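Ras-3 from Cryphonectria parasitica (Cryphonectria parasitica, PDB 4KU4) belongs to the Ras family of small guanine-nucleotide-binding proteins, a branch of the P-loop fold, and holds guanosine-5'-diphosphate and a magnesium ion in this structure. Local coordinates at residues V92-R97 with G144-L149; T28-N33 with V172-K177; I17-E22 with L64-T69. All coordinates share one frame; numbering follows the deposited sequence. Where two conformers were deposited one is given.

Interaction 1: V92-R97 with G144-L149; sequences VFDVTR and GNKCDL. With GDP (guanosine-5'-diphosphate), chain C.
F93 lays one ring face over G144, whose CA sits 3.7 Å from the ring centroid in a CH-pi contact. With no side chain on G144, the ring and V95 CG1 can close in, V95 CG1 lying 3.6 Å from G144 C, while V95 CG2 packs on K146 O. Two nearly straight backbone bonds of the parallel strands flank this buried part: N145 N to F93 O at 2.8 Å and V95 N to N145 O at 3.0 Å. On the other face of the sheet, D94 turns CG anti to its backbone N (chi1 176°), which carries the carboxylate across the K146 chain. K146 NZ meets D94 OD2 at 2.9 Å in a salt bridge, from well above the carboxylate plane, and also bonds G24 O. The bond from T96 N to D94 OD1 makes an Asx turn; T96 OG1 adds a second from the same face, and both help hold the carboxylate's rotation. The packing is looser toward solvent, where T96 and L149 touch mainly through T96 CG2 against L149 CB, 3.7 Å apart. N145, K146 and D148 belong to the NKxD motif of Ras proteins. D148 clamps the guanine, OD1 taking GDP N1 at 2.7 Å and OD2 taking GDP N2 at 2.8 Å. At the strand end, N145 OD1 bonds T174 OG1 and A176 N, and ND2 bonds V25 O close to GDP N7. Strands 88-94 and 140-145 are neighbours in the central sheet; helix 98-118 packs on F93, helix 27-35 sets L30 against V92, and strand 170-173 lies beyond G144.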
loop_
_atom_site.group_PDB
_atom_site.type_symbol
_atom_site.label_atom_id
_atom_site.label_comp_id
_atom_site.label_asym_id
_atom_site.label_seq_id
_atom_site.Cartn_x
_atom_site.Cartn_y
_atom_site.Cartn_z
ATOM N N VAL A 92 -4.289 -2.518 1.036
ATOM C CA VAL A 92 -5.394 -1.602 1.287
ATOM C C VAL A 92 -6.694 -2.318 1.668
ATOM O O VAL A 92 -7.080 -3.333 1.066
ATOM C CB VAL A 92 -5.655 -0.732 0.036
ATOM C CG1 VAL A 92 -6.668 0.364 0.343
ATOM C CG2 VAL A 92 -4.355 -0.129 -0.461
ATOM N N PHE A 93 -7.375 -1.779 2.672
ATOM C CA PHE A 93 -8.739 -2.205 2.974
ATOM C C PHE A 93 -9.628 -0.965 3.098
ATOM O O PHE A 93 -9.124 0.163 3.100
ATOM C CB PHE A 93 -8.792 -3.097 4.218
ATOM C CG PHE A 93 -8.577 -2.380 5.508
ATOM C CD1 PHE A 93 -9.663 -1.911 6.244
ATOM C CD2 PHE A 93 -7.299 -2.235 6.032
ATOM C CE1 PHE A 93 -9.477 -1.265 7.461
ATOM C CE2 PHE A 93 -7.102 -1.599 7.251
ATOM C CZ PHE A 93 -8.198 -1.117 7.970
ATOM N N ASP A 94 -10.941 -1.193 3.129
ATOM C CA ASP A 94 -11.953 -0.141 3.111
ATOM C C ASP A 94 -12.506 -0.148 4.516
ATOM O O ASP A 94 -12.999 -1.179 4.970
ATOM C CB ASP A 94 -13.027 -0.531 2.077
ATOM C CG ASP A 94 -14.202 0.440 2.016
ATOM O OD1 ASP A 94 -14.403 1.259 2.931
ATOM O OD2 ASP A 94 -14.941 0.366 1.020
ATOM N N VAL A 95 -12.391 0.967 5.233
ATOM C CA VAL A 95 -12.757 0.942 6.640
ATOM C C VAL A 95 -14.257 0.724 6.803
ATOM O O VAL A 95 -14.709 0.381 7.892
ATOM C CB VAL A 95 -12.328 2.210 7.430
ATOM C CG1 VAL A 95 -10.807 2.390 7.396
ATOM C CG2 VAL A 95 -13.073 3.441 6.933
ATOM N N THR A 96 -15.016 0.929 5.724
ATOM C CA THR A 96 -16.452 0.706 5.755
ATOM C C THR A 96 -16.865 -0.721 5.428
ATOM O O THR A 96 -18.058 -1.007 5.403
ATOM C CB THR A 96 -17.225 1.636 4.784
ATOM O OG1 THR A 96 -17.049 1.182 3.432
ATOM C CG2 THR A 96 -16.791 3.083 4.922
ATOM N N ARG A 97 -15.900 -1.606 5.164
ATOM C CA ARG A 97 -16.192 -2.988 4.767
ATOM C C ARG A 97 -15.302 -3.994 5.487
ATOM O O ARG A 97 -14.154 -4.238 5.097
ATOM C CB ARG A 97 -16.028 -3.186 3.260
ATOM C CG ARG A 97 -17.228 -2.817 2.417
ATOM C CD ARG A 97 -17.310 -3.748 1.201
ATOM N NE ARG A 97 -16.115 -3.710 0.350
ATOM C CZ ARG A 97 -15.281 -4.733 0.154
ATOM N NH1 ARG A 97 -15.486 -5.903 0.752
ATOM N NH2 ARG A 97 -14.235 -4.590 -0.653
ATOM N N GLY A 144 -5.935 1.722 5.924
ATOM C CA GLY A 144 -7.383 1.780 6.097
ATOM C C GLY A 144 -7.907 2.968 5.312
ATOM O O GLY A 144 -7.841 4.096 5.792
ATOM N N ASN A 145 -8.431 2.712 4.112
ATOM C CA ASN A 145 -8.842 3.787 3.210
ATOM C C ASN A 145 -10.317 4.122 3.372
ATOM O O ASN A 145 -11.067 3.362 3.986
ATOM C CB ASN A 145 -8.543 3.415 1.758
ATOM C CG ASN A 145 -8.731 4.593 0.801
ATOM O OD1 ASN A 145 -8.308 5.714 1.090
ATOM N ND2 ASN A 145 -9.343 4.332 -0.354
ATOM N N LYS A 146 -10.704 5.274 2.826
ATOM C CA LYS A 146 -12.056 5.820 2.913
ATOM C C LYS A 146 -12.366 6.314 4.325
ATOM O O LYS A 146 -13.492 6.193 4.807
ATOM C CB LYS A 146 -13.117 4.817 2.423
ATOM C CG LYS A 146 -12.751 4.036 1.165
ATOM C CD LYS A 146 -13.989 3.603 0.399
ATOM C CE LYS A 146 -13.618 2.735 -0.810
ATOM N NZ LYS A 146 -14.809 2.012 -1.347
ATOM N N CYS A 147 -11.368 6.891 4.986
ATOM C CA CYS A 147 -11.580 7.348 6.356
ATOM C C CYS A 147 -12.476 8.595 6.430
ATOM O O CYS A 147 -12.930 8.971 7.506
ATOM C CB CYS A 147 -10.236 7.576 7.175
ATOM S SG CYS A 147 -9.199 8.924 6.508
ATOM N N ASP A 148 -12.722 9.231 5.286
ATOM C CA ASP A 148 -13.665 10.355 5.220
ATOM C C ASP A 148 -15.093 9.846 5.446
ATOM O O ASP A 148 -16.014 10.628 5.684
ATOM C CB ASP A 148 -13.573 11.062 3.867
ATOM C CG ASP A 148 -13.790 10.117 2.704
ATOM O OD1 ASP A 148 -12.890 9.297 2.437
ATOM O OD2 ASP A 148 -14.862 10.165 2.076
ATOM N N LEU A 149 -15.262 8.530 5.362
ATOM C CA LEU A 149 -16.567 7.892 5.540
ATOM C C LEU A 149 -16.730 7.421 6.979
ATOM O O LEU A 149 -17.173 6.297 7.238
ATOM C CB LEU A 149 -16.735 6.719 4.559
ATOM C CG LEU A 149 -16.756 7.166 3.092
ATOM C CD1 LEU A 149 -17.049 6.007 2.165
ATOM C CD2 LEU A 149 -17.780 8.268 2.917
HETATM P PB GDP C . -9.915 -0.373 -6.302
HETATM O O1B GDP C . -8.878 0.104 -7.291
HETATM O O2B GDP C . -9.219 -0.886 -5.045
HETATM O O3B GDP C . -10.774 -1.460 -6.915
HETATM O O3A GDP C . -10.841 0.890 -5.887
HETATM P PA GDP C . -11.085 2.262 -6.733
HETATM O O1A GDP C . -9.898 3.197 -6.660
HETATM O O2A GDP C . -11.486 1.999 -8.164
HETATM O "O5'" GDP C . -12.287 2.936 -5.917
HETATM C "C5'" GDP C . -13.521 2.223 -5.796
HETATM C "C4'" GDP C . -14.586 3.223 -5.379
HETATM O "O4'" GDP C . -14.197 3.742 -4.124
HETATM C "C3'" GDP C . -14.693 4.406 -6.320
HETATM O "O3'" GDP C . -16.075 4.789 -6.455
HETATM C "C2'" GDP C . -13.939 5.499 -5.601
HETATM O "O2'" GDP C . -14.437 6.795 -5.926
HETATM C "C1'" GDP C . -14.205 5.152 -4.150
HETATM N N9 GDP C . -13.129 5.588 -3.236
HETATM C C8 GDP C . -11.829 5.237 -3.287
HETATM N N7 GDP C . -11.145 5.809 -2.269
HETATM C C5 GDP C . -12.024 6.527 -1.547
HETATM C C6 GDP C . -11.974 7.380 -0.350
HETATM O O6 GDP C . -10.903 7.561 0.251
HETATM N N1 GDP C . -13.116 7.939 0.076
HETATM C C2 GDP C . -14.283 7.770 -0.546
HETATM N N2 GDP C . -15.375 8.393 -0.039
HETATM N N3 GDP C . -14.407 7.002 -1.658
HETATM C C4 GDP C . -13.328 6.378 -2.186
HETATM O O HOH W 1 -16.850 1.639 0.235
#

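Interaction 2: T28-N33 with V172-K177; sequences TSLTVN and VETSAK. With MG (magnesium ion), chain D; GDP (guanosine-5'-diphosphate), chain C.
A176, whose methyl packs against S29 and L30 of the helix, also sits by the rim of the flat guanine of GDP, its CB 3.6 Å from GDP N7. One face of that base is overlaid by K177, with CB 3.6 Å from GDP N1 and the extended chain running on toward GDP N2; the aliphatic part of K146 lies over the opposite face. At the O6 edge, K177 N gives a weak hydrogen bond to GDP O6. S175, A176 and K177 form the SAK motif of Ras proteins. Between the segments the contact is mainly apolar, with no hydrogen bond. A176 CB is wedged between S29 CB, 3.7 Å away, and L30 CD2 at 3.9 Å. The same L30 CD2 reaches T174 OG1 at 3.6 Å, the two side chains crossing at about a right angle, while the T174 hydroxyl has its polar partner in N145 OD1. N33 lays its amide beside A176 O without bonding to it. The helix start grips the phosphates: S29 OG, anti to its carbonyl carbon (chi1 -65°), bonds GDP O1A at 2.7 Å, and S29 N holds the same oxygen. T28 OG1 binds the magnesium ion at 2.2 Å, and GDP O1B with four waters completes six ligands. Helix 27-35 thus rests through S29, L30 and N33 on residues 174-176. L30 also packs on V143 and N145 of strand 140-145, and helix 182-196 adds V182 against L30 and N33, and A185 against T174.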
loop_
_atom_site.group_PDB
_atom_site.type_symbol
_atom_site.label_atom_id
_atom_site.label_comp_id
_atom_site.label_asym_id
_atom_site.label_seq_id
_atom_site.Cartn_x
_atom_site.Cartn_y
_atom_site.Cartn_z
ATOM N N THR A 28 -6.522 1.964 -6.885
ATOM C CA THR A 28 -6.297 2.879 -7.999
ATOM C C THR A 28 -6.388 4.347 -7.588
ATOM O O THR A 28 -5.534 5.158 -7.970
ATOM C CB THR A 28 -7.296 2.621 -9.137
ATOM O OG1 THR A 28 -7.129 1.285 -9.620
ATOM C CG2 THR A 28 -7.036 3.609 -10.286
ATOM N N SER A 29 -7.415 4.675 -6.806
ATOM C CA SER A 29 -7.644 6.040 -6.331
ATOM C C SER A 29 -6.453 6.560 -5.512
ATOM O O SER A 29 -6.000 7.690 -5.712
ATOM C CB SER A 29 -8.951 6.121 -5.523
ATOM O OG SER A 29 -10.069 5.841 -6.355
ATOM N N LEU A 30 -5.932 5.717 -4.625
ATOM C CA LEU A 30 -4.761 6.069 -3.826
ATOM C C LEU A 30 -3.554 6.363 -4.713
ATOM O O LEU A 30 -2.849 7.345 -4.509
ATOM C CB LEU A 30 -4.421 4.943 -2.844
ATOM C CG LEU A 30 -5.282 4.836 -1.590
ATOM C CD1 LEU A 30 -5.075 3.474 -0.943
ATOM C CD2 LEU A 30 -4.951 5.946 -0.608
ATOM N N THR A 31 -3.322 5.498 -5.698
ATOM C CA THR A 31 -2.145 5.603 -6.550
ATOM C C THR A 31 -2.221 6.831 -7.457
ATOM O O THR A 31 -1.226 7.509 -7.672
ATOM C CB THR A 31 -1.967 4.347 -7.426
ATOM O OG1 THR A 31 -2.017 3.164 -6.615
ATOM C CG2 THR A 31 -0.632 4.386 -8.138
ATOM N N VAL A 32 -3.402 7.089 -8.004
ATOM C CA VAL A 32 -3.635 8.239 -8.880
ATOM C C VAL A 32 -3.513 9.543 -8.081
ATOM O O VAL A 32 -2.940 10.529 -8.545
ATOM C CB VAL A 32 -5.031 8.113 -9.552
ATOM C CG1 VAL A 32 -5.430 9.402 -10.224
ATOM C CG2 VAL A 32 -5.034 6.959 -10.544
ATOM N N ASN A 33 -4.018 9.529 -6.857
ATOM C CA ASN A 33 -3.843 10.664 -5.954
ATOM C C ASN A 33 -2.374 10.917 -5.627
ATOM O O ASN A 33 -1.880 12.030 -5.803
ATOM C CB ASN A 33 -4.676 10.486 -4.678
ATOM C CG ASN A 33 -4.586 11.690 -3.747
ATOM O OD1 ASN A 33 -3.745 11.737 -2.834
ATOM N ND2 ASN A 33 -5.454 12.671 -3.972
ATOM N N VAL A 172 -1.666 2.933 8.390
ATOM C CA VAL A 172 -2.021 4.327 8.157
ATOM C C VAL A 172 -3.453 4.420 7.643
ATOM O O VAL A 172 -3.856 3.650 6.775
ATOM C CB VAL A 172 -1.088 4.988 7.124
ATOM C CG1 VAL A 172 -1.533 6.417 6.850
ATOM C CG2 VAL A 172 0.342 4.982 7.624
ATOM N N GLU A 173 -4.216 5.377 8.165
ATOM C CA GLU A 173 -5.576 5.614 7.680
ATOM C C GLU A 173 -5.541 6.735 6.644
ATOM O O GLU A 173 -4.862 7.755 6.838
ATOM C CB GLU A 173 -6.531 5.915 8.824
ATOM C CG GLU A 173 -6.872 4.647 9.567
ATOM C CD GLU A 173 -8.244 4.675 10.170
ATOM O OE1 GLU A 173 -8.844 5.769 10.238
ATOM O OE2 GLU A 173 -8.727 3.599 10.571
ATOM N N THR A 174 -6.270 6.544 5.551
ATOM C CA THR A 174 -6.222 7.488 4.441
ATOM C C THR A 174 -7.561 7.803 3.811
ATOM O O THR A 174 -8.551 7.107 4.049
ATOM C CB THR A 174 -5.385 6.875 3.256
ATOM O OG1 THR A 174 -6.010 5.670 2.786
ATOM C CG2 THR A 174 -3.953 6.589 3.692
ATOM N N SER A 175 -7.601 8.903 3.059
ATOM C CA SER A 175 -8.759 9.189 2.225
ATOM C C SER A 175 -8.214 9.551 0.856
ATOM O O SER A 175 -7.700 10.647 0.665
ATOM C CB SER A 175 -9.657 10.307 2.747
ATOM O OG SER A 175 -10.683 10.593 1.806
ATOM N N ALA A 176 -8.249 8.593 -0.072
ATOM C CA ALA A 176 -7.844 8.841 -1.445
ATOM C C ALA A 176 -8.634 9.989 -2.037
ATOM O O ALA A 176 -8.144 10.706 -2.910
ATOM C CB ALA A 176 -8.047 7.578 -2.285
ATOM N N LYS A 177 -9.867 10.153 -1.573
ATOM C CA LYS A 177 -10.765 11.157 -2.140
ATOM C C LYS A 177 -10.309 12.545 -1.726
ATOM O O LYS A 177 -10.263 13.458 -2.547
ATOM C CB LYS A 177 -12.210 10.903 -1.688
ATOM C CG LYS A 177 -13.214 11.932 -2.196
ATOM C CD LYS A 177 -14.573 11.764 -1.527
ATOM C CE LYS A 177 -15.431 13.007 -1.726
ATOM N NZ LYS A 177 -16.711 12.965 -0.975
HETATM MG MG MG D . -8.350 -0.510 -9.326
HETATM P PB GDP C . -9.915 -0.373 -6.302
HETATM O O1B GDP C . -8.878 0.104 -7.291
HETATM O O2B GDP C . -9.219 -0.886 -5.045
HETATM O O3B GDP C . -10.774 -1.460 -6.915
HETATM O O3A GDP C . -10.841 0.890 -5.887
HETATM P PA GDP C . -11.085 2.262 -6.733
HETATM O O1A GDP C . -9.898 3.197 -6.660
HETATM O O2A GDP C . -11.486 1.999 -8.164
HETATM O "O5'" GDP C . -12.287 2.936 -5.917
HETATM C "C5'" GDP C . -13.521 2.223 -5.796
HETATM C "C4'" GDP C . -14.586 3.223 -5.379
HETATM O "O4'" GDP C . -14.197 3.742 -4.124
HETATM C "C3'" GDP C . -14.693 4.406 -6.320
HETATM O "O3'" GDP C . -16.075 4.789 -6.455
HETATM C "C2'" GDP C . -13.939 5.499 -5.601
HETATM O "O2'" GDP C . -14.437 6.795 -5.926
HETATM C "C1'" GDP C . -14.205 5.152 -4.150
HETATM N N9 GDP C . -13.129 5.588 -3.236
HETATM C C8 GDP C . -11.829 5.237 -3.287
HETATM N N7 GDP C . -11.145 5.809 -2.269
HETATM C C5 GDP C . -12.024 6.527 -1.547
HETATM C C6 GDP C . -11.974 7.380 -0.350
HETATM O O6 GDP C . -10.903 7.561 0.251
HETATM N N1 GDP C . -13.116 7.939 0.076
HETATM C C2 GDP C . -14.283 7.770 -0.546
HETATM N N2 GDP C . -15.375 8.393 -0.039
HETATM N N3 GDP C . -14.407 7.002 -1.658
HETATM C C4 GDP C . -13.328 6.378 -2.186
HETATM O O HOH W 2 -10.093 0.617 -10.046
HETATM O O HOH W 3 -9.610 -2.312 -9.127
HETATM O O HOH W 4 -8.012 -0.889 -11.414
HETATM O O HOH W 5 -6.625 -1.540 -8.537
#

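Interaction 3: I17-E22 with L64-T69; sequences IAMLGE and LEILDT
M19 and I66 meet at the apolar centre, where M19 CG lies 3.6 Å from I66 CG2 and the sulphur passes close to the same methyl. The M19 chain bends at both chi2 (-65°) and chi3 (-68°), which turns its tip away from I66 toward V92 of strand 88-94. Next along this face I17 CB faces I66 CG1 at 4.3 Å, and I17 CD1 extends to L64 CD1. F186 of helix 182-196 and T31 of helix 27-35 pack on M19 and I66. A18 and L67 point to the other face, where W82 of helix 77-84 lies against L67. Strands 15-20 and 60-67 run parallel here: I17 N bonds E65 O at 3.0 Å, L67 N bonds I17 O at 2.8 Å, and M19 N bonds L67 O at 2.9 Å. This pairing lies inside the mixed sheet of the Ras fold, and both strands end at nucleotide-site loops. G21 opens the probable P-loop, with backbone angles suited to glycine, and D68 begins the DxxG motif of the family. Its carboxylate lies about 4 Å from the magnesium ion, nearest atoms, and OD2 is hydrogen-bonded to T28 OG1, a ligand of that ion. Beyond the last strand pair, a side chain takes over the bonding: T69 OG1 donates to M19 O at 2.7 Å, from 39° above the carbonyl plane. That hydroxyl also accepts a bond from a water, 2.8 Å from T69 OG1, which reaches on weakly to G21 O.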
loop_
_atom_site.group_PDB
_atom_site.type_symbol
_atom_site.label_atom_id
_atom_site.label_comp_id
_atom_site.label_asym_id
_atom_site.label_seq_id
_atom_site.Cartn_x
_atom_site.Cartn_y
_atom_site.Cartn_z
ATOM N N ILE A 17 6.932 -0.635 -5.465
ATOM C CA ILE A 17 5.867 -0.918 -4.526
ATOM C C ILE A 17 4.689 -1.579 -5.234
ATOM O O ILE A 17 4.286 -1.140 -6.315
ATOM C CB ILE A 17 5.347 0.384 -3.906
ATOM C CG1 ILE A 17 6.509 1.216 -3.360
ATOM C CG2 ILE A 17 4.345 0.066 -2.844
ATOM C CD1 ILE A 17 6.091 2.564 -2.831
ATOM N N ALA A 18 4.128 -2.627 -4.627
ATOM C CA ALA A 18 2.891 -3.202 -5.152
ATOM C C ALA A 18 1.663 -2.851 -4.286
ATOM O O ALA A 18 1.727 -2.894 -3.065
ATOM C CB ALA A 18 3.029 -4.729 -5.350
ATOM N N MET A 19 0.566 -2.473 -4.939
ATOM C CA MET A 19 -0.739 -2.358 -4.278
ATOM C C MET A 19 -1.417 -3.713 -4.202
ATOM O O MET A 19 -1.475 -4.429 -5.188
ATOM C CB MET A 19 -1.647 -1.423 -5.062
ATOM C CG MET A 19 -0.995 -0.116 -5.404
ATOM S SD MET A 19 -0.627 0.849 -3.932
ATOM C CE MET A 19 -2.276 1.253 -3.375
ATOM N N LEU A 20 -1.907 -4.061 -3.024
ATOM C CA LEU A 20 -2.756 -5.254 -2.863
ATOM C C LEU A 20 -4.020 -4.888 -2.095
ATOM O O LEU A 20 -4.056 -3.870 -1.398
ATOM C CB LEU A 20 -2.001 -6.361 -2.126
ATOM C CG LEU A 20 -0.713 -6.879 -2.762
ATOM C CD1 LEU A 20 0.098 -7.746 -1.779
ATOM C CD2 LEU A 20 -1.020 -7.627 -4.049
ATOM N N GLY A 21 -5.048 -5.723 -2.229
ATOM C CA GLY A 21 -6.341 -5.488 -1.611
ATOM C C GLY A 21 -7.495 -5.932 -2.497
ATOM O O GLY A 21 -7.356 -6.023 -3.717
ATOM N N GLU A 22 -8.644 -6.210 -1.889
ATOM C CA GLU A 22 -9.813 -6.596 -2.675
ATOM C C GLU A 22 -10.273 -5.469 -3.583
ATOM O O GLU A 22 -9.884 -4.314 -3.410
ATOM C CB GLU A 22 -10.971 -6.988 -1.761
ATOM C CG GLU A 22 -10.818 -8.327 -1.090
ATOM C CD GLU A 22 -12.115 -8.788 -0.449
ATOM O OE1 GLU A 22 -12.868 -7.925 0.063
ATOM O OE2 GLU A 22 -12.386 -10.006 -0.471
ATOM N N LEU A 64 9.378 6.434 -7.024
ATOM C CA LEU A 64 8.584 5.263 -6.700
ATOM C C LEU A 64 7.882 4.777 -7.961
ATOM O O LEU A 64 7.334 5.571 -8.721
ATOM C CB LEU A 64 7.554 5.612 -5.632
ATOM C CG LEU A 64 8.044 6.439 -4.435
ATOM C CD1 LEU A 64 6.923 6.700 -3.413
ATOM C CD2 LEU A 64 9.225 5.738 -3.772
ATOM N N GLU A 65 7.924 3.469 -8.193
ATOM C CA GLU A 65 7.145 2.856 -9.258
ATOM C C GLU A 65 6.102 1.994 -8.562
ATOM O O GLU A 65 6.440 1.066 -7.828
ATOM C CB GLU A 65 8.041 2.016 -10.175
ATOM C CG GLU A 65 7.331 1.424 -11.392
ATOM C CD GLU A 65 8.317 1.029 -12.469
ATOM O OE1 GLU A 65 8.284 1.640 -13.560
ATOM O OE2 GLU A 65 9.143 0.125 -12.217
ATOM N N ILE A 66 4.832 2.313 -8.780
ATOM C CA ILE A 66 3.766 1.639 -8.043
ATOM C C ILE A 66 2.939 0.779 -8.983
ATOM O O ILE A 66 2.324 1.279 -9.922
ATOM C CB ILE A 66 2.858 2.666 -7.324
ATOM C CG1 ILE A 66 3.680 3.483 -6.329
ATOM C CG2 ILE A 66 1.731 1.974 -6.583
ATOM C CD1 ILE A 66 3.494 4.949 -6.482
ATOM N N LEU A 67 2.949 -0.523 -8.719
ATOM C CA LEU A 67 2.117 -1.471 -9.440
ATOM C C LEU A 67 0.688 -1.507 -8.894
ATOM O O LEU A 67 0.439 -1.988 -7.794
ATOM C CB LEU A 67 2.748 -2.866 -9.387
ATOM C CG LEU A 67 2.045 -3.904 -10.260
ATOM C CD1 LEU A 67 2.244 -3.608 -11.730
ATOM C CD2 LEU A 67 2.534 -5.303 -9.918
ATOM N N ASP A 68 -0.252 -0.976 -9.665
ATOM C CA ASP A 68 -1.661 -1.080 -9.325
ATOM C C ASP A 68 -2.061 -2.467 -9.798
ATOM O O ASP A 68 -1.491 -2.977 -10.771
ATOM C CB ASP A 68 -2.459 0.016 -10.052
ATOM C CG ASP A 68 -3.896 0.134 -9.562
ATOM O OD1 ASP A 68 -4.242 -0.485 -8.540
ATOM O OD2 ASP A 68 -4.688 0.861 -10.197
ATOM N N THR A 69 -2.990 -3.098 -9.089
ATOM C CA THR A 69 -3.351 -4.486 -9.371
ATOM C C THR A 69 -4.850 -4.697 -9.313
ATOM O O THR A 69 -5.588 -3.921 -8.718
ATOM C CB THR A 69 -2.719 -5.469 -8.366
ATOM O OG1 THR A 69 -3.233 -5.208 -7.050
ATOM C CG2 THR A 69 -1.184 -5.356 -8.355
HETATM O O HOH W 6 -5.000 -6.940 -5.842
#

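Interactions 1 and 2 share the guanine end of GDP, their centres about 10 Å apart, and are joined directly: D148 OD1 lies 2.6 Å from S175 OG. Interaction 2 also reaches the phosphates and the magnesium ion, and interaction 3 lies beside that end with D68 close to the ion; its centre is about 12 Å from that of interaction 2 and about 17 Å from that of interaction 1. T31 CG2 and I66 CG2, 3.7 Å apart, pack interactions 2 and 3 together. Interactions 1 and 3 meet through the sheet, V92 N lying 2.8 Å from L20 O. Helix 27-35 packs on the same sheet, with L30 on V92 and T31 on M19.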